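Local atomic coordinates of adenosine kinase, putative (Trypanosoma brucei, PDB entry 3OTX), a protein that probably transfers phosphate from ATP to adenosine and related nucleoside analogues, giving AMP from adenosine in purine salvage. Residues Val86-Gly98 with Ile110-Ala124. The protein carries 1 engineered substitution. Numbering follows the deposited sequence.
Sequences VTYVGCIADDRYG and IVMAVEHTTKAGSGA
Tyr88 and Met112 lie side by side on neighbouring parallel strands, where 86-89 and 91-92 pair with 111-116 in the large sheet of this PfkB (ribokinase-type) kinase. Strand 91-92, helix 96-108 and strand 111-116 form a beta-alpha-beta unit. The Met112 chain is bent at chi2 and chi3 (-68° and -85°), which brings SD obliquely to the Tyr88 ring, 3.7 Å from CD2. This is a Met-aromatic contact. Val114 CG1 meets the same ring at its edge. Ile110 CG2 packs on Tyr88 CB. The Tyr88 side chain also touches Leu68 and Pro16 and comes within about 7 Å of the bound bis(adenosine)-5'-pentaphosphate at the nearest atoms.

The pairing runs in two short stretches, strand 86-89 and then 91-92 against 111-116, with Val89-Gly90 facing Ala113-Val114 between them. Ala113 centres an inverse gamma turn there. Tyr88 N donates to Val111 O before the break, and Ile92 N to Glu115 O after it (3.0 Å). On the sheet face of Cys91 and Glu115, Cys91 SG rests against Glu115 CB and Thr117 CG2. The Glu115 carboxylate reaches on to Ser147. On the other face Ile92 CG1 lies over the His116 ring as a CH-pi contact, 4.2 Å from the centroid.

Ser122 ties the 122-130 strand to the N-terminal end of helix 96-108. Asp95, the N-cap residue, turns its carboxylate to Ser122, with OD2 accepting from Ser122 N (2.8 Å). Tyr97 CB packs against Ser122 CB. Ser122 OG accepts from Ala93 N at 2.9 Å, and donates to Asp95 OD1 at 2.7 Å. Two donors thus hold OD1 from opposite faces of the carboxylate plane: Ser122 OG and the capping Gly98 N, the latter 2.9 Å from Asp95 OD1.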
loop_
_atom_site.group_PDB
_atom_site.type_symbol
_atom_site.label_atom_id
_atom_site.label_comp_id
_atom_site.label_asym_id
_atom_site.label_seq_id
_atom_site.Cartn_x
_atom_site.Cartn_y
_atom_site.Cartn_z
ATOM N N VAL A 86 13.229 7.573 -1.212
ATOM C CA VAL A 86 12.575 6.287 -1.366
ATOM C C VAL A 86 13.193 5.432 -2.466
ATOM O O VAL A 86 13.512 5.926 -3.550
ATOM C CB VAL A 86 11.059 6.473 -1.707
ATOM C CG1 VAL A 86 10.367 5.103 -1.958
ATOM C CG2 VAL A 86 10.323 7.294 -0.654
ATOM N N THR A 87 13.420 4.159 -2.149
ATOM C CA THR A 87 13.758 3.171 -3.171
ATOM C C THR A 87 12.603 2.193 -3.225
ATOM O O THR A 87 12.092 1.789 -2.197
ATOM C CB THR A 87 15.022 2.387 -2.781
ATOM O OG1 THR A 87 16.113 3.292 -2.740
ATOM C CG2 THR A 87 15.317 1.313 -3.799
ATOM N N TYR A 88 12.156 1.872 -4.434
ATOM C CA TYR A 88 11.034 0.954 -4.654
ATOM C C TYR A 88 11.560 -0.288 -5.345
ATOM O O TYR A 88 12.365 -0.195 -6.300
ATOM C CB TYR A 88 9.982 1.626 -5.566
ATOM C CG TYR A 88 8.840 0.745 -5.923
ATOM C CD1 TYR A 88 7.683 0.737 -5.154
ATOM C CD2 TYR A 88 8.879 -0.057 -7.073
ATOM C CE1 TYR A 88 6.575 -0.110 -5.484
ATOM C CE2 TYR A 88 7.808 -0.883 -7.414
ATOM C CZ TYR A 88 6.659 -0.902 -6.627
ATOM O OH TYR A 88 5.591 -1.716 -6.977
ATOM N N VAL A 89 11.106 -1.436 -4.869
ATOM C CA VAL A 89 11.440 -2.730 -5.475
ATOM C C VAL A 89 10.165 -3.456 -5.916
ATOM O O VAL A 89 9.202 -3.577 -5.147
ATOM C CB VAL A 89 12.284 -3.605 -4.495
ATOM C CG1 VAL A 89 12.489 -5.043 -4.988
ATOM C CG2 VAL A 89 13.659 -2.973 -4.340
ATOM N N GLY A 90 10.188 -3.955 -7.154
ATOM C CA GLY A 90 9.167 -4.837 -7.684
ATOM C C GLY A 90 9.640 -5.334 -9.037
ATOM O O GLY A 90 10.780 -5.076 -9.426
ATOM N N CYS A 91 8.775 -6.060 -9.770
ATOM C CA CYS A 91 9.190 -6.681 -10.999
ATOM C C CYS A 91 8.235 -6.230 -12.107
ATOM O O CYS A 91 7.012 -6.245 -11.926
ATOM C CB CYS A 91 9.211 -8.206 -10.835
ATOM S SG CYS A 91 9.807 -9.104 -12.292
ATOM N N ILE A 92 8.822 -5.837 -13.231
ATOM C CA ILE A 92 8.082 -5.412 -14.409
ATOM C C ILE A 92 8.656 -6.114 -15.624
ATOM O O ILE A 92 9.665 -6.842 -15.511
ATOM C CB ILE A 92 8.213 -3.886 -14.668
ATOM C CG1 ILE A 92 9.698 -3.449 -14.831
ATOM C CG2 ILE A 92 7.538 -3.073 -13.573
ATOM C CD1 ILE A 92 9.896 -1.991 -15.268
ATOM N N ALA A 93 8.008 -5.918 -16.762
ATOM C CA ALA A 93 8.598 -6.245 -18.058
ATOM C C ALA A 93 9.060 -4.972 -18.741
ATOM O O ALA A 93 8.593 -3.882 -18.405
ATOM C CB ALA A 93 7.589 -7.031 -18.957
ATOM N N ASP A 94 9.955 -5.105 -19.725
ATOM C CA ASP A 94 10.408 -3.936 -20.519
ATOM C C ASP A 94 9.424 -3.699 -21.663
ATOM O O ASP A 94 9.772 -3.709 -22.860
ATOM C CB ASP A 94 11.837 -4.153 -21.032
ATOM C CG ASP A 94 12.466 -2.883 -21.583
ATOM O OD1 ASP A 94 12.143 -1.779 -21.096
ATOM O OD2 ASP A 94 13.288 -2.991 -22.521
ATOM N N ASP A 95 8.169 -3.532 -21.278
ATOM C CA ASP A 95 7.095 -3.245 -22.190
ATOM C C ASP A 95 6.542 -1.844 -21.960
ATOM O O ASP A 95 7.084 -1.073 -21.145
ATOM C CB ASP A 95 6.024 -4.331 -22.109
ATOM C CG ASP A 95 5.416 -4.487 -20.718
ATOM O OD1 ASP A 95 5.663 -3.650 -19.816
ATOM O OD2 ASP A 95 4.684 -5.477 -20.531
ATOM N N ARG A 96 5.512 -1.472 -22.725
ATOM C CA ARG A 96 4.998 -0.109 -22.639
ATOM C C ARG A 96 4.570 0.229 -21.218
ATOM O O ARG A 96 4.979 1.273 -20.679
ATOM C CB ARG A 96 3.871 0.096 -23.657
ATOM C CG ARG A 96 3.153 1.434 -23.543
ATOM C CD ARG A 96 4.007 2.623 -23.913
ATOM N NE ARG A 96 3.365 3.878 -23.526
ATOM C CZ ARG A 96 3.907 5.078 -23.696
ATOM N NH1 ARG A 96 5.094 5.189 -24.263
ATOM N NH2 ARG A 96 3.258 6.167 -23.301
ATOM N N TYR A 97 3.802 -0.659 -20.573
ATOM C CA TYR A 97 3.354 -0.394 -19.192
ATOM C C TYR A 97 4.527 -0.289 -18.219
ATOM O O TYR A 97 4.560 0.629 -17.389
ATOM C CB TYR A 97 2.408 -1.499 -18.678
ATOM C CG TYR A 97 1.015 -1.483 -19.232
ATOM C CD1 TYR A 97 0.672 -0.642 -20.285
ATOM C CD2 TYR A 97 0.058 -2.368 -18.752
ATOM C CE1 TYR A 97 -0.637 -0.676 -20.852
ATOM C CE2 TYR A 97 -1.236 -2.398 -19.284
ATOM C CZ TYR A 97 -1.568 -1.557 -20.319
ATOM O OH TYR A 97 -2.837 -1.589 -20.817
ATOM N N GLY A 98 5.490 -1.210 -18.336
ATOM C CA GLY A 98 6.669 -1.218 -17.457
ATOM C C GLY A 98 7.479 0.063 -17.608
ATOM O O GLY A 98 7.885 0.650 -16.596
ATOM N N ILE A 110 11.892 8.786 -7.282
ATOM C CA ILE A 110 11.987 7.470 -6.674
ATOM C C ILE A 110 13.113 6.690 -7.339
ATOM O O ILE A 110 13.242 6.713 -8.569
ATOM C CB ILE A 110 10.652 6.705 -6.789
ATOM C CG1 ILE A 110 9.578 7.478 -5.987
ATOM C CG2 ILE A 110 10.767 5.239 -6.287
ATOM C CD1 ILE A 110 8.257 7.206 -6.433
ATOM N N VAL A 111 13.934 6.018 -6.535
ATOM C CA VAL A 111 14.906 5.093 -7.104
ATOM C C VAL A 111 14.168 3.782 -7.357
ATOM O O VAL A 111 13.592 3.185 -6.452
ATOM C CB VAL A 111 16.100 4.876 -6.156
ATOM C CG1 VAL A 111 17.075 3.859 -6.790
ATOM C CG2 VAL A 111 16.771 6.214 -5.881
ATOM N N MET A 112 14.141 3.366 -8.618
ATOM C CA MET A 112 13.366 2.195 -9.019
ATOM C C MET A 112 14.276 0.985 -9.202
ATOM O O MET A 112 14.820 0.752 -10.272
ATOM C CB MET A 112 12.582 2.498 -10.316
ATOM C CG MET A 112 11.426 3.448 -10.085
ATOM S SD MET A 112 10.103 2.725 -9.098
ATOM C CE MET A 112 9.104 1.854 -10.338
ATOM N N ALA A 113 14.506 0.272 -8.092
ATOM C CA ALA A 113 15.372 -0.893 -8.103
ATOM C C ALA A 113 14.564 -2.116 -8.539
ATOM O O ALA A 113 14.423 -3.106 -7.805
ATOM C CB ALA A 113 16.007 -1.087 -6.723
ATOM N N VAL A 114 14.007 -2.027 -9.754
ATOM C CA VAL A 114 13.073 -3.059 -10.266
ATOM C C VAL A 114 13.776 -4.127 -11.070
ATOM O O VAL A 114 14.849 -3.881 -11.669
ATOM C CB VAL A 114 11.920 -2.408 -11.118
ATOM C CG1 VAL A 114 11.032 -1.535 -10.199
ATOM C CG2 VAL A 114 12.496 -1.596 -12.293
ATOM N N GLU A 115 13.194 -5.315 -10.998
ATOM C CA GLU A 115 13.594 -6.439 -11.813
ATOM C C GLU A 115 12.891 -6.342 -13.147
ATOM O O GLU A 115 11.775 -5.865 -13.178
ATOM C CB GLU A 115 13.171 -7.733 -11.107
ATOM C CG GLU A 115 13.664 -9.004 -11.811
ATOM C CD GLU A 115 13.473 -10.253 -10.995
ATOM O OE1 GLU A 115 12.708 -10.218 -10.011
ATOM O OE2 GLU A 115 14.071 -11.308 -11.383
ATOM N N HIS A 116 13.520 -6.819 -14.217
ATOM C CA HIS A 116 12.821 -6.998 -15.485
ATOM C C HIS A 116 12.733 -8.464 -15.774
ATOM O O HIS A 116 13.706 -9.212 -15.572
ATOM C CB HIS A 116 13.535 -6.333 -16.664
ATOM C CG HIS A 116 13.619 -4.847 -16.546
ATOM N ND1 HIS A 116 12.822 -3.990 -17.276
ATOM C CD2 HIS A 116 14.380 -4.070 -15.750
ATOM C CE1 HIS A 116 13.112 -2.742 -16.949
ATOM N NE2 HIS A 116 14.055 -2.762 -16.029
ATOM N N THR A 117 11.559 -8.885 -16.225
ATOM C CA THR A 117 11.348 -10.277 -16.625
ATOM C C THR A 117 10.790 -10.322 -18.049
ATOM O O THR A 117 10.182 -9.345 -18.530
ATOM C CB THR A 117 10.395 -11.026 -15.633
ATOM O OG1 THR A 117 10.256 -12.403 -16.030
ATOM C CG2 THR A 117 8.996 -10.420 -15.609
ATOM N N THR A 118 10.999 -11.453 -18.727
ATOM C CA THR A 118 10.356 -11.679 -20.005
ATOM C C THR A 118 9.233 -12.724 -19.874
ATOM O O THR A 118 8.627 -13.146 -20.874
ATOM C CB THR A 118 11.405 -12.115 -21.051
ATOM O OG1 THR A 118 11.965 -13.373 -20.654
ATOM C CG2 THR A 118 12.536 -11.048 -21.171
ATOM N N LYS A 119 8.946 -13.131 -18.643
ATOM C CA LYS A 119 8.009 -14.237 -18.407
ATOM C C LYS A 119 6.528 -13.873 -18.479
ATOM O O LYS A 119 5.668 -14.754 -18.645
ATOM C CB LYS A 119 8.298 -14.886 -17.059
ATOM C CG LYS A 119 9.652 -15.582 -16.975
ATOM C CD LYS A 119 9.923 -16.030 -15.551
ATOM C CE LYS A 119 11.208 -16.843 -15.467
ATOM N NZ LYS A 119 11.763 -16.860 -14.076
ATOM N N ALA A 120 6.231 -12.592 -18.275
ATOM C CA ALA A 120 4.887 -12.071 -18.372
ATOM C C ALA A 120 5.039 -10.581 -18.581
ATOM O O ALA A 120 6.046 -9.988 -18.169
ATOM C CB ALA A 120 4.089 -12.330 -17.073
ATOM N N GLY A 121 4.015 -9.982 -19.170
ATOM C CA GLY A 121 3.980 -8.526 -19.368
ATOM C C GLY A 121 3.791 -7.840 -18.025
ATOM O O GLY A 121 3.399 -8.479 -17.058
ATOM N N SER A 122 4.085 -6.540 -17.964
ATOM C CA SER A 122 3.886 -5.793 -16.729
ATOM C C SER A 122 2.448 -5.894 -16.267
ATOM O O SER A 122 1.512 -5.960 -17.089
ATOM C CB SER A 122 4.301 -4.333 -16.937
ATOM O OG SER A 122 5.674 -4.290 -17.201
ATOM N N GLY A 123 2.300 -5.922 -14.939
ATOM C CA GLY A 123 1.000 -6.068 -14.323
ATOM C C GLY A 123 0.061 -4.899 -14.547
ATOM O O GLY A 123 0.488 -3.782 -14.855
ATOM N N ALA A 124 -1.234 -5.172 -14.376
ATOM C CA ALA A 124 -2.250 -4.142 -14.523
ATOM C C ALA A 124 -3.362 -4.405 -13.518
ATOM O O ALA A 124 -3.560 -5.554 -13.071
ATOM C CB ALA A 124 -2.827 -4.137 -15.975
HETATM O O HOH W 1 4.520 -5.520 -13.124
HETATM O O HOH W 2 10.872 -7.694 -20.539
HETATM O O HOH W 3 1.950 -5.195 -19.667
#